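Long-range contacts in putative acyl-CoA dehydrogenase (Burkholderia xenovorans, PDB 5JSC), which binds flavin-adenine dinucleotide and is probably a flavoprotein of the acyl-CoA dehydrogenase family, assembled from four chains: residues 74-80 with 132-136; 111-116 with 140-144; 336-340 with 388-392. One frame throughout, in Å; residues are numbered along the deposited sequence.

Interaction 1. Residues 74-80 with 132-136; sequences VGGVAYG and LPRVA
V74 and L132, each with 66 Å² buried by the contact, meet at its centre, and Y79 touches the same leucine with its CB from the other arm of the 74-80 loop. The two methyls of V74 divide the work. CG1 lies 3.9 Å from CB of L132, while CG2 reaches farther along the helix, 3.8 Å from CG1 of V135, and also nears the methyl of A136. With CG1 anti to the backbone N (chi1 168°), the valine spreads both branches along the helix surface, and its side chain runs aslant to those of L132 and V135.

Two atoms of L132 meet the rest of the loop: CB sits 3.8 Å from CB of Y79, and CD1 lies 3.9 Å from the carbonyl O of G75. The tyrosine uses its stem here: CG is anti to the carbonyl carbon (chi1 -53°), which leads the ring away from 132-136, where it packs on K128 and T129 and its OH makes a weak hydrogen bond to H125. The carbonyl O of Y79 approaches CG of P133 at 3.5 Å, and that of G80 comes 3.4 Å from CB of A136, so backbone as well as side chains press on the helix. No hydrogen bond crosses this contact.

The loop is held in its curve by Y79 N bonding to G76 O at 2.9 Å. This is a loop-on-helix packing within the N-terminal helical domain of the acyl-CoA dehydrogenase fold: the connection between helices 53-66 and 88-101 packs against the C-terminal turn of helix 125-136.

Interaction 2. Residues 111-116 with 140-144; sequences MQGLGS and AIAAF. With FAD (flavin-adenine dinucleotide), chain M.
A142 sets its methyl against the bare backbone of G115, in a closely packed part of the contact: CB lies 3.6 Å from C of G115 and 3.7 Å from O of M111. G115 presents no side chain, and its CA comes within 4.0 Å of CA of A143. Beside this close backbone packing, the Q112 amide is held by both ends. Its OE1 accepts from A142 N at 3.1 Å, the donor tilted 25° from the carbonyl plane, and NE2 gives an almost straight bond (166°) to A140 O at 2.8 Å, with V135 O as a further acceptor. The amide is thereby fixed in rotation and ties the helix to the extended segment 140-144.

This segment joins the N-terminal helical domain to the middle beta domain in the acyl-CoA dehydrogenase fold, and it ends at the flavin: F144 O accepts from N3 of FAD at 2.8 Å. F144 turns CG anti to its own N (chi1 -178°), which brings the ring under L114, whose CD1 makes a CH-pi contact 4.0 Å above the ring centroid. Packing is looser round M111, whose bent chain brings CE no nearer than 4.2 Å to CA of A143. M111 also touches N180, and its CE lies near FAD O4; no touching residue is exposed to solvent.

Interaction 3. Residues 336-340 with 388-392; sequences AMAKW and QQLIV. With FAD (flavin-adenine dinucleotide), chain M.
W340 lays the six-membered ring of its indole against Q389, whose CG rests over one face at 3.5 Å from the centroid of that ring, a CH-pi contact that falls toward one rim of the indole as a whole. The Q389 chain is extended beyond CG and crosses the indole at about a right angle, with its amide plane turned 61° from the ring. NE2 ends 3.6 Å from CZ2 of W340. The other glutamine fills a different hollow: Q388 bends at chi2 (-64°), so that its amide folds back between A336 and K339, OE1 lying 3.2 Å from CB of A336.

The two helices, 332-356 and 385-405, belong to the C-terminal helical domain of the acyl-CoA dehydrogenase fold. Their short segments run nearly antiparallel, at 150°, with axes 9.0 Å apart. A336 is the small bump on one side. Its methyl enters a pocket edged by Q388, I391 and V392, and CG2 of V392 meets it at 3.9 Å. The same V392 CG2 packs equally near CG of M337 and stands at the edge of the W340 ring. Q388 OE1 is buried without a partner in the model, whereas its NE2 bonds to G383 O, an acceptor shared with K339 NZ. L390 turns away from the other helix, and its CD1 lies 3.7 Å from N1A of FAD, while A305 of the third subunit packs on V392.

In the fold
Interactions 1 and 2 touch and share a neighbourhood: their centres are about 12 Å apart, their segments alternate along the chain, and A140 N probably donates to R134 O, linking them. The centre of interaction 3 is about 30 Å from that of interaction 1, across the chain's centre, in the C-terminal helices. All three are largely buried, but in 111-116 with 140-144 every touching residue is buried; its centre lies about 10 Å from that of the chain. It is also the one with hydrogen bonds between its segments; the other two have none and rest mainly on van der Waals packing, loop on helix in one and helix on helix in the other. Interactions 2 and 3 meet FAD at its flavin and adenine ends respectively.

Interaction 1. Residues 74-80 with 132-136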
loop_
_atom_site.group_PDB
_atom_site.type_symbol
_atom_site.label_atom_id
_atom_site.label_comp_id
_atom_site.label_asym_id
_atom_site.label_seq_id
_atom_site.Cartn_x
_atom_site.Cartn_y
_atom_site.Cartn_z
ATOM N N VAL C 74 12.697 0.616 -36.418
ATOM C CA VAL C 74 12.853 1.595 -37.493
ATOM C C VAL C 74 11.632 1.510 -38.395
ATOM O O VAL C 74 11.207 0.412 -38.766
ATOM C CB VAL C 74 14.142 1.332 -38.292
ATOM C CG1 VAL C 74 14.163 2.136 -39.576
ATOM C CG2 VAL C 74 15.364 1.638 -37.425
ATOM N N GLY C 75 11.065 2.659 -38.754
ATOM C CA GLY C 75 9.917 2.695 -39.649
ATOM C C GLY C 75 10.322 2.956 -41.088
ATOM O O GLY C 75 10.980 3.952 -41.393
ATOM N N GLY C 76 9.885 2.063 -41.973
ATOM C CA GLY C 76 10.061 2.258 -43.404
ATOM C C GLY C 76 10.893 1.157 -44.028
ATOM O O GLY C 76 12.104 1.077 -43.794
ATOM N N VAL C 77 10.259 0.303 -44.835
ATOM C CA VAL C 77 10.977 -0.820 -45.429
ATOM C C VAL C 77 12.118 -0.325 -46.313
ATOM O O VAL C 77 13.204 -0.919 -46.342
ATOM C CB VAL C 77 9.996 -1.715 -46.205
ATOM C CG1 VAL C 77 10.749 -2.774 -46.992
ATOM C CG2 VAL C 77 9.024 -2.361 -45.236
ATOM N N ALA C 78 11.898 0.778 -47.033
ATOM C CA ALA C 78 12.936 1.327 -47.900
ATOM C C ALA C 78 14.168 1.775 -47.129
ATOM O O ALA C 78 15.242 1.926 -47.729
ATOM C CB ALA C 78 12.374 2.506 -48.696
ATOM N N TYR C 79 14.040 1.989 -45.819
ATOM C CA TYR C 79 15.112 2.519 -44.985
ATOM C C TYR C 79 15.657 1.485 -44.006
ATOM O O TYR C 79 16.352 1.846 -43.051
ATOM C CB TYR C 79 14.618 3.759 -44.239
ATOM C CG TYR C 79 14.032 4.776 -45.178
ATOM C CD1 TYR C 79 14.835 5.415 -46.110
ATOM C CD2 TYR C 79 12.679 5.090 -45.147
ATOM C CE1 TYR C 79 14.311 6.328 -46.993
ATOM C CE2 TYR C 79 12.145 6.022 -46.034
ATOM C CZ TYR C 79 12.975 6.633 -46.947
ATOM O OH TYR C 79 12.482 7.557 -47.832
ATOM N N GLY C 80 15.369 0.206 -44.228
ATOM C CA GLY C 80 15.880 -0.849 -43.375
ATOM C C GLY C 80 14.914 -1.344 -42.321
ATOM O O GLY C 80 15.251 -2.282 -41.588
ATOM N N LEU C 132 18.700 5.869 -41.156
ATOM C CA LEU C 132 17.936 4.716 -40.689
ATOM C C LEU C 132 18.514 3.367 -41.111
ATOM O O LEU C 132 18.468 2.427 -40.307
ATOM C CB LEU C 132 16.480 4.827 -41.136
ATOM C CG LEU C 132 15.742 5.987 -40.463
ATOM C CD1 LEU C 132 14.275 5.986 -40.898
ATOM C CD2 LEU C 132 15.839 5.946 -38.914
ATOM N N PRO C 133 19.059 3.198 -42.325
ATOM C CA PRO C 133 19.616 1.876 -42.654
ATOM C C PRO C 133 20.753 1.467 -41.738
ATOM O O PRO C 133 20.870 0.281 -41.403
ATOM C CB PRO C 133 20.081 2.046 -44.108
ATOM C CG PRO C 133 19.182 3.086 -44.644
ATOM C CD PRO C 133 19.028 4.064 -43.519
ATOM N N ARG C 134 21.595 2.421 -41.325
ATOM C CA ARG C 134 22.706 2.103 -40.434
ATOM C C ARG C 134 22.228 1.854 -39.009
ATOM O O ARG C 134 22.813 1.030 -38.297
ATOM C CB ARG C 134 23.737 3.231 -40.451
ATOM N N VAL C 135 21.184 2.553 -38.568
ATOM C CA VAL C 135 20.565 2.213 -37.285
ATOM C C VAL C 135 20.043 0.782 -37.334
ATOM O O VAL C 135 20.282 -0.027 -36.426
ATOM C CB VAL C 135 19.437 3.207 -36.945
ATOM C CG1 VAL C 135 18.598 2.694 -35.761
ATOM C CG2 VAL C 135 20.010 4.598 -36.626
ATOM N N ALA C 136 19.344 0.448 -38.423
ATOM C CA ALA C 136 18.658 -0.834 -38.530
ATOM C C ALA C 136 19.625 -2.004 -38.642
ATOM O O ALA C 136 19.276 -3.119 -38.244
ATOM C CB ALA C 136 17.711 -0.827 -39.736
#

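Interaction 2. Residues 111-116 with 140-144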
loop_
_atom_site.group_PDB
_atom_site.type_symbol
_atom_site.label_atom_id
_atom_site.label_comp_id
_atom_site.label_asym_id
_atom_site.label_seq_id
_atom_site.Cartn_x
_atom_site.Cartn_y
_atom_site.Cartn_z
ATOM N N MET C 111 17.785 1.843 -27.380
ATOM C CA MET C 111 18.275 3.132 -27.848
ATOM C C MET C 111 18.367 3.214 -29.361
ATOM O O MET C 111 18.299 4.318 -29.907
ATOM C CB MET C 111 19.634 3.448 -27.228
ATOM C CG MET C 111 19.542 3.751 -25.741
ATOM S SD MET C 111 18.266 4.963 -25.331
ATOM C CE MET C 111 18.680 6.311 -26.453
ATOM N N GLN C 112 18.502 2.082 -30.054
ATOM C CA GLN C 112 18.398 2.125 -31.506
ATOM C C GLN C 112 16.995 2.519 -31.943
ATOM O O GLN C 112 16.830 3.119 -33.006
ATOM C CB GLN C 112 18.788 0.775 -32.102
ATOM C CG GLN C 112 20.244 0.399 -31.865
ATOM C CD GLN C 112 21.202 1.429 -32.426
ATOM O OE1 GLN C 112 21.730 2.262 -31.689
ATOM N NE2 GLN C 112 21.434 1.380 -33.744
ATOM N N GLY C 113 15.981 2.192 -31.143
ATOM C CA GLY C 113 14.630 2.655 -31.385
ATOM C C GLY C 113 14.427 4.104 -30.976
ATOM O O GLY C 113 14.136 4.956 -31.816
ATOM N N LEU C 114 14.581 4.399 -29.680
ATOM C CA LEU C 114 14.304 5.751 -29.192
ATOM C C LEU C 114 15.174 6.792 -29.893
ATOM O O LEU C 114 14.687 7.871 -30.265
ATOM C CB LEU C 114 14.515 5.804 -27.675
ATOM C CG LEU C 114 14.324 7.185 -27.039
ATOM C CD1 LEU C 114 12.881 7.647 -27.162
ATOM C CD2 LEU C 114 14.768 7.151 -25.573
ATOM N N GLY C 115 16.457 6.484 -30.096
ATOM C CA GLY C 115 17.373 7.426 -30.715
ATOM C C GLY C 115 17.100 7.700 -32.176
ATOM O O GLY C 115 17.501 8.755 -32.679
ATOM N N SER C 116 16.450 6.773 -32.883
ATOM C CA SER C 116 16.121 7.006 -34.281
ATOM C C SER C 116 14.652 7.319 -34.515
ATOM O O SER C 116 14.290 7.668 -35.642
ATOM C CB SER C 116 16.511 5.792 -35.142
ATOM O OG SER C 116 15.696 4.661 -34.848
ATOM N N ALA C 140 25.345 2.145 -36.966
ATOM C CA ALA C 140 25.323 3.482 -36.382
ATOM C C ALA C 140 24.566 3.421 -35.070
ATOM O O ALA C 140 23.449 2.897 -35.025
ATOM C CB ALA C 140 24.657 4.507 -37.305
ATOM N N ILE C 141 25.169 3.961 -34.013
ATOM C CA ILE C 141 24.571 3.977 -32.683
ATOM C C ILE C 141 23.814 5.289 -32.501
ATOM O O ILE C 141 24.378 6.376 -32.694
ATOM C CB ILE C 141 25.655 3.797 -31.603
ATOM C CG1 ILE C 141 26.339 2.433 -31.778
ATOM C CG2 ILE C 141 25.060 3.937 -30.209
ATOM C CD1 ILE C 141 27.489 2.190 -30.816
ATOM N N ALA C 142 22.537 5.193 -32.131
ATOM C CA ALA C 142 21.637 6.337 -32.037
ATOM C C ALA C 142 21.544 6.851 -30.607
ATOM O O ALA C 142 21.843 6.140 -29.645
ATOM C CB ALA C 142 20.236 5.959 -32.538
ATOM N N ALA C 143 21.093 8.101 -30.479
ATOM C CA ALA C 143 20.879 8.715 -29.172
ATOM C C ALA C 143 19.821 9.806 -29.288
ATOM O O ALA C 143 19.626 10.397 -30.352
ATOM C CB ALA C 143 22.182 9.285 -28.603
ATOM N N PHE C 144 19.164 10.070 -28.161
ATOM C CA PHE C 144 17.993 10.941 -28.047
ATOM C C PHE C 144 18.317 11.968 -26.971
ATOM O O PHE C 144 18.373 11.621 -25.788
ATOM C CB PHE C 144 16.777 10.092 -27.674
ATOM C CG PHE C 144 15.471 10.837 -27.554
ATOM C CD1 PHE C 144 14.708 11.114 -28.677
ATOM C CD2 PHE C 144 14.952 11.168 -26.302
ATOM C CE1 PHE C 144 13.485 11.753 -28.569
ATOM C CE2 PHE C 144 13.717 11.801 -26.188
ATOM C CZ PHE C 144 12.987 12.095 -27.324
HETATM P PA FAD M . 13.130 16.537 -12.415
HETATM O O1A FAD M . 12.527 17.045 -13.670
HETATM O O2A FAD M . 13.853 17.551 -11.525
HETATM O O5B FAD M . 11.989 15.806 -11.587
HETATM C C5B FAD M . 12.277 15.311 -10.265
HETATM C C4B FAD M . 11.059 14.536 -9.836
HETATM O O4B FAD M . 9.946 15.441 -9.724
HETATM C C3B FAD M . 10.562 13.500 -10.835
HETATM O O3B FAD M . 11.320 12.288 -10.812
HETATM C C2B FAD M . 9.105 13.320 -10.401
HETATM O O2B FAD M . 9.030 12.399 -9.312
HETATM C C1B FAD M . 8.738 14.731 -9.907
HETATM N N9A FAD M . 7.896 15.510 -10.807
HETATM C C8A FAD M . 8.173 15.873 -12.100
HETATM N N7A FAD M . 7.272 16.654 -12.641
HETATM C C5A FAD M . 6.328 16.816 -11.634
HETATM C C6A FAD M . 5.128 17.548 -11.569
HETATM N N6A FAD M . 4.638 18.265 -12.585
HETATM N N1A FAD M . 4.427 17.507 -10.413
HETATM C C2A FAD M . 4.902 16.769 -9.400
HETATM N N3A FAD M . 6.022 16.039 -9.347
HETATM C C4A FAD M . 6.697 16.110 -10.502
HETATM N N1 FAD M . 17.102 11.871 -21.020
HETATM C C2 FAD M . 17.297 12.071 -22.361
HETATM O O2 FAD M . 17.008 13.145 -22.915
HETATM N N3 FAD M . 17.838 11.068 -23.122
HETATM C C4 FAD M . 18.222 9.824 -22.663
HETATM O O4 FAD M . 18.780 9.028 -23.414
HETATM C C4X FAD M . 17.989 9.606 -21.265
HETATM N N5 FAD M . 18.386 8.479 -20.744
HETATM C C5X FAD M . 18.347 8.350 -19.364
HETATM C C6 FAD M . 18.913 7.217 -18.783
HETATM C C7 FAD M . 18.996 7.083 -17.402
HETATM C C7M FAD M . 19.658 5.862 -16.816
HETATM C C8 FAD M . 18.477 8.100 -16.577
HETATM C C8M FAD M . 18.550 7.997 -15.073
HETATM C C9 FAD M . 17.893 9.222 -17.155
HETATM C C9A FAD M . 17.831 9.360 -18.539
HETATM N N10 FAD M . 17.338 10.531 -19.154
HETATM C C10 FAD M . 17.432 10.697 -20.514
HETATM C "C1'" FAD M . 16.868 11.637 -18.308
HETATM C "C2'" FAD M . 15.463 11.420 -17.756
HETATM O "O2'" FAD M . 14.487 11.518 -18.792
HETATM C "C3'" FAD M . 15.176 12.473 -16.686
HETATM O "O3'" FAD M . 16.030 12.155 -15.596
HETATM C "C4'" FAD M . 13.723 12.501 -16.215
HETATM O "O4'" FAD M . 12.907 13.051 -17.251
HETATM C "C5'" FAD M . 13.558 13.301 -14.939
HETATM O "O5'" FAD M . 14.082 14.624 -15.176
HETATM P P FAD M . 15.077 15.215 -14.036
HETATM O O1P FAD M . 16.162 14.245 -13.717
HETATM O O2P FAD M . 15.539 16.575 -14.462
HETATM O O3P FAD M . 14.152 15.364 -12.746
#

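Interaction 3. Residues 336-340 with 388-392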
loop_
_atom_site.group_PDB
_atom_site.type_symbol
_atom_site.label_atom_id
_atom_site.label_comp_id
_atom_site.label_asym_id
_atom_site.label_seq_id
_atom_site.Cartn_x
_atom_site.Cartn_y
_atom_site.Cartn_z
ATOM N N ALA C 336 1.200 5.650 -21.094
ATOM C CA ALA C 336 1.535 6.177 -19.775
ATOM C C ALA C 336 1.119 5.203 -18.682
ATOM O O ALA C 336 1.886 4.944 -17.741
ATOM C CB ALA C 336 0.860 7.537 -19.562
ATOM N N MET C 337 -0.095 4.652 -18.791
ATOM C CA MET C 337 -0.562 3.666 -17.816
ATOM C C MET C 337 0.374 2.467 -17.752
ATOM O O MET C 337 0.728 1.994 -16.665
ATOM C CB MET C 337 -1.958 3.176 -18.180
ATOM C CG MET C 337 -3.098 3.899 -17.586
ATOM S SD MET C 337 -4.527 2.804 -17.777
ATOM C CE MET C 337 -5.791 3.945 -17.208
ATOM N N ALA C 338 0.750 1.933 -18.917
ATOM C CA ALA C 338 1.601 0.750 -18.955
ATOM C C ALA C 338 2.968 1.043 -18.359
ATOM O O ALA C 338 3.492 0.250 -17.570
ATOM C CB ALA C 338 1.743 0.258 -20.393
ATOM N N LYS C 339 3.571 2.177 -18.748
ATOM C CA LYS C 339 4.907 2.517 -18.269
ATOM C C LYS C 339 4.901 2.703 -16.756
ATOM O O LYS C 339 5.763 2.175 -16.046
ATOM C CB LYS C 339 5.396 3.781 -18.992
ATOM C CG LYS C 339 6.902 4.060 -18.904
ATOM C CD LYS C 339 7.281 4.856 -17.668
ATOM C CE LYS C 339 8.771 5.171 -17.646
ATOM N NZ LYS C 339 9.168 5.964 -16.427
ATOM N N TRP C 340 3.922 3.449 -16.256
ATOM C CA TRP C 340 3.738 3.641 -14.822
ATOM C C TRP C 340 3.589 2.309 -14.096
ATOM O O TRP C 340 4.361 1.987 -13.180
ATOM C CB TRP C 340 2.509 4.537 -14.633
ATOM C CG TRP C 340 1.864 4.625 -13.276
ATOM C CD1 TRP C 340 2.372 4.245 -12.065
ATOM C CD2 TRP C 340 0.567 5.161 -13.019
ATOM N NE1 TRP C 340 1.451 4.508 -11.067
ATOM C CE2 TRP C 340 0.339 5.075 -11.637
ATOM C CE3 TRP C 340 -0.434 5.711 -13.837
ATOM C CZ2 TRP C 340 -0.852 5.497 -11.056
ATOM C CZ3 TRP C 340 -1.615 6.127 -13.253
ATOM C CH2 TRP C 340 -1.810 6.028 -11.875
ATOM N N GLN C 388 3.717 10.413 -15.560
ATOM C CA GLN C 388 2.746 9.503 -16.167
ATOM C C GLN C 388 1.390 9.606 -15.477
ATOM O O GLN C 388 0.344 9.609 -16.142
ATOM C CB GLN C 388 3.255 8.050 -16.117
ATOM C CG GLN C 388 4.683 7.836 -16.616
ATOM C CD GLN C 388 4.882 8.160 -18.099
ATOM O OE1 GLN C 388 3.926 8.251 -18.872
ATOM N NE2 GLN C 388 6.135 8.344 -18.491
ATOM N N GLN C 389 1.385 9.666 -14.139
ATOM C CA GLN C 389 0.125 9.761 -13.401
ATOM C C GLN C 389 -0.656 11.005 -13.790
ATOM O O GLN C 389 -1.879 10.955 -13.957
ATOM C CB GLN C 389 0.378 9.804 -11.901
ATOM C CG GLN C 389 0.916 8.565 -11.278
ATOM C CD GLN C 389 1.136 8.782 -9.794
ATOM O OE1 GLN C 389 2.043 9.507 -9.394
ATOM N NE2 GLN C 389 0.284 8.187 -8.970
ATOM N N LEU C 390 0.031 12.142 -13.896
ATOM C CA LEU C 390 -0.658 13.375 -14.244
ATOM C C LEU C 390 -1.167 13.349 -15.680
ATOM O O LEU C 390 -2.233 13.906 -15.959
ATOM C CB LEU C 390 0.267 14.566 -14.011
ATOM C CG LEU C 390 0.684 14.781 -12.556
ATOM C CD1 LEU C 390 1.811 15.807 -12.483
ATOM C CD2 LEU C 390 -0.515 15.218 -11.719
ATOM N N ILE C 391 -0.435 12.707 -16.596
ATOM C CA ILE C 391 -0.945 12.535 -17.958
ATOM C C ILE C 391 -2.278 11.799 -17.927
ATOM O O ILE C 391 -3.257 12.210 -18.565
ATOM C CB ILE C 391 0.080 11.788 -18.834
ATOM C CG1 ILE C 391 1.283 12.679 -19.151
ATOM C CG2 ILE C 391 -0.577 11.276 -20.130
ATOM C CD1 ILE C 391 2.459 11.911 -19.728
ATOM N N VAL C 392 -2.334 10.696 -17.181
ATOM C CA VAL C 392 -3.558 9.905 -17.133
ATOM C C VAL C 392 -4.684 10.696 -16.477
ATOM O O VAL C 392 -5.811 10.739 -16.988
ATOM C CB VAL C 392 -3.301 8.575 -16.405
ATOM C CG1 VAL C 392 -4.611 7.827 -16.201
ATOM C CG2 VAL C 392 -2.295 7.716 -17.197
HETATM P PA FAD M . 13.130 16.537 -12.415
HETATM O O1A FAD M . 12.527 17.045 -13.670
HETATM O O2A FAD M . 13.853 17.551 -11.525
HETATM O O5B FAD M . 11.989 15.806 -11.587
HETATM C C5B FAD M . 12.277 15.311 -10.265
HETATM C C4B FAD M . 11.059 14.536 -9.836
HETATM O O4B FAD M . 9.946 15.441 -9.724
HETATM C C3B FAD M . 10.562 13.500 -10.835
HETATM O O3B FAD M . 11.320 12.288 -10.812
HETATM C C2B FAD M . 9.105 13.320 -10.401
HETATM O O2B FAD M . 9.030 12.399 -9.312
HETATM C C1B FAD M . 8.738 14.731 -9.907
HETATM N N9A FAD M . 7.896 15.510 -10.807
HETATM C C8A FAD M . 8.173 15.873 -12.100
HETATM N N7A FAD M . 7.272 16.654 -12.641
HETATM C C5A FAD M . 6.328 16.816 -11.634
HETATM C C6A FAD M . 5.128 17.548 -11.569
HETATM N N6A FAD M . 4.638 18.265 -12.585
HETATM N N1A FAD M . 4.427 17.507 -10.413
HETATM C C2A FAD M . 4.902 16.769 -9.400
HETATM N N3A FAD M . 6.022 16.039 -9.347
HETATM C C4A FAD M . 6.697 16.110 -10.502
HETATM N N1 FAD M . 17.102 11.871 -21.020
HETATM C C2 FAD M . 17.297 12.071 -22.361
HETATM O O2 FAD M . 17.008 13.145 -22.915
HETATM N N3 FAD M . 17.838 11.068 -23.122
HETATM C C4 FAD M . 18.222 9.824 -22.663
HETATM O O4 FAD M . 18.780 9.028 -23.414
HETATM C C4X FAD M . 17.989 9.606 -21.265
HETATM N N5 FAD M . 18.386 8.479 -20.744
HETATM C C5X FAD M . 18.347 8.350 -19.364
HETATM C C6 FAD M . 18.913 7.217 -18.783
HETATM C C7 FAD M . 18.996 7.083 -17.402
HETATM C C7M FAD M . 19.658 5.862 -16.816
HETATM C C8 FAD M . 18.477 8.100 -16.577
HETATM C C8M FAD M . 18.550 7.997 -15.073
HETATM C C9 FAD M . 17.893 9.222 -17.155
HETATM C C9A FAD M . 17.831 9.360 -18.539
HETATM N N10 FAD M . 17.338 10.531 -19.154
HETATM C C10 FAD M . 17.432 10.697 -20.514
HETATM C "C1'" FAD M . 16.868 11.637 -18.308
HETATM C "C2'" FAD M . 15.463 11.420 -17.756
HETATM O "O2'" FAD M . 14.487 11.518 -18.792
HETATM C "C3'" FAD M . 15.176 12.473 -16.686
HETATM O "O3'" FAD M . 16.030 12.155 -15.596
HETATM C "C4'" FAD M . 13.723 12.501 -16.215
HETATM O "O4'" FAD M . 12.907 13.051 -17.251
HETATM C "C5'" FAD M . 13.558 13.301 -14.939
HETATM O "O5'" FAD M . 14.082 14.624 -15.176
HETATM P P FAD M . 15.077 15.215 -14.036
HETATM O O1P FAD M . 16.162 14.245 -13.717
HETATM O O2P FAD M . 15.539 16.575 -14.462
HETATM O O3P FAD M . 14.152 15.364 -12.746
#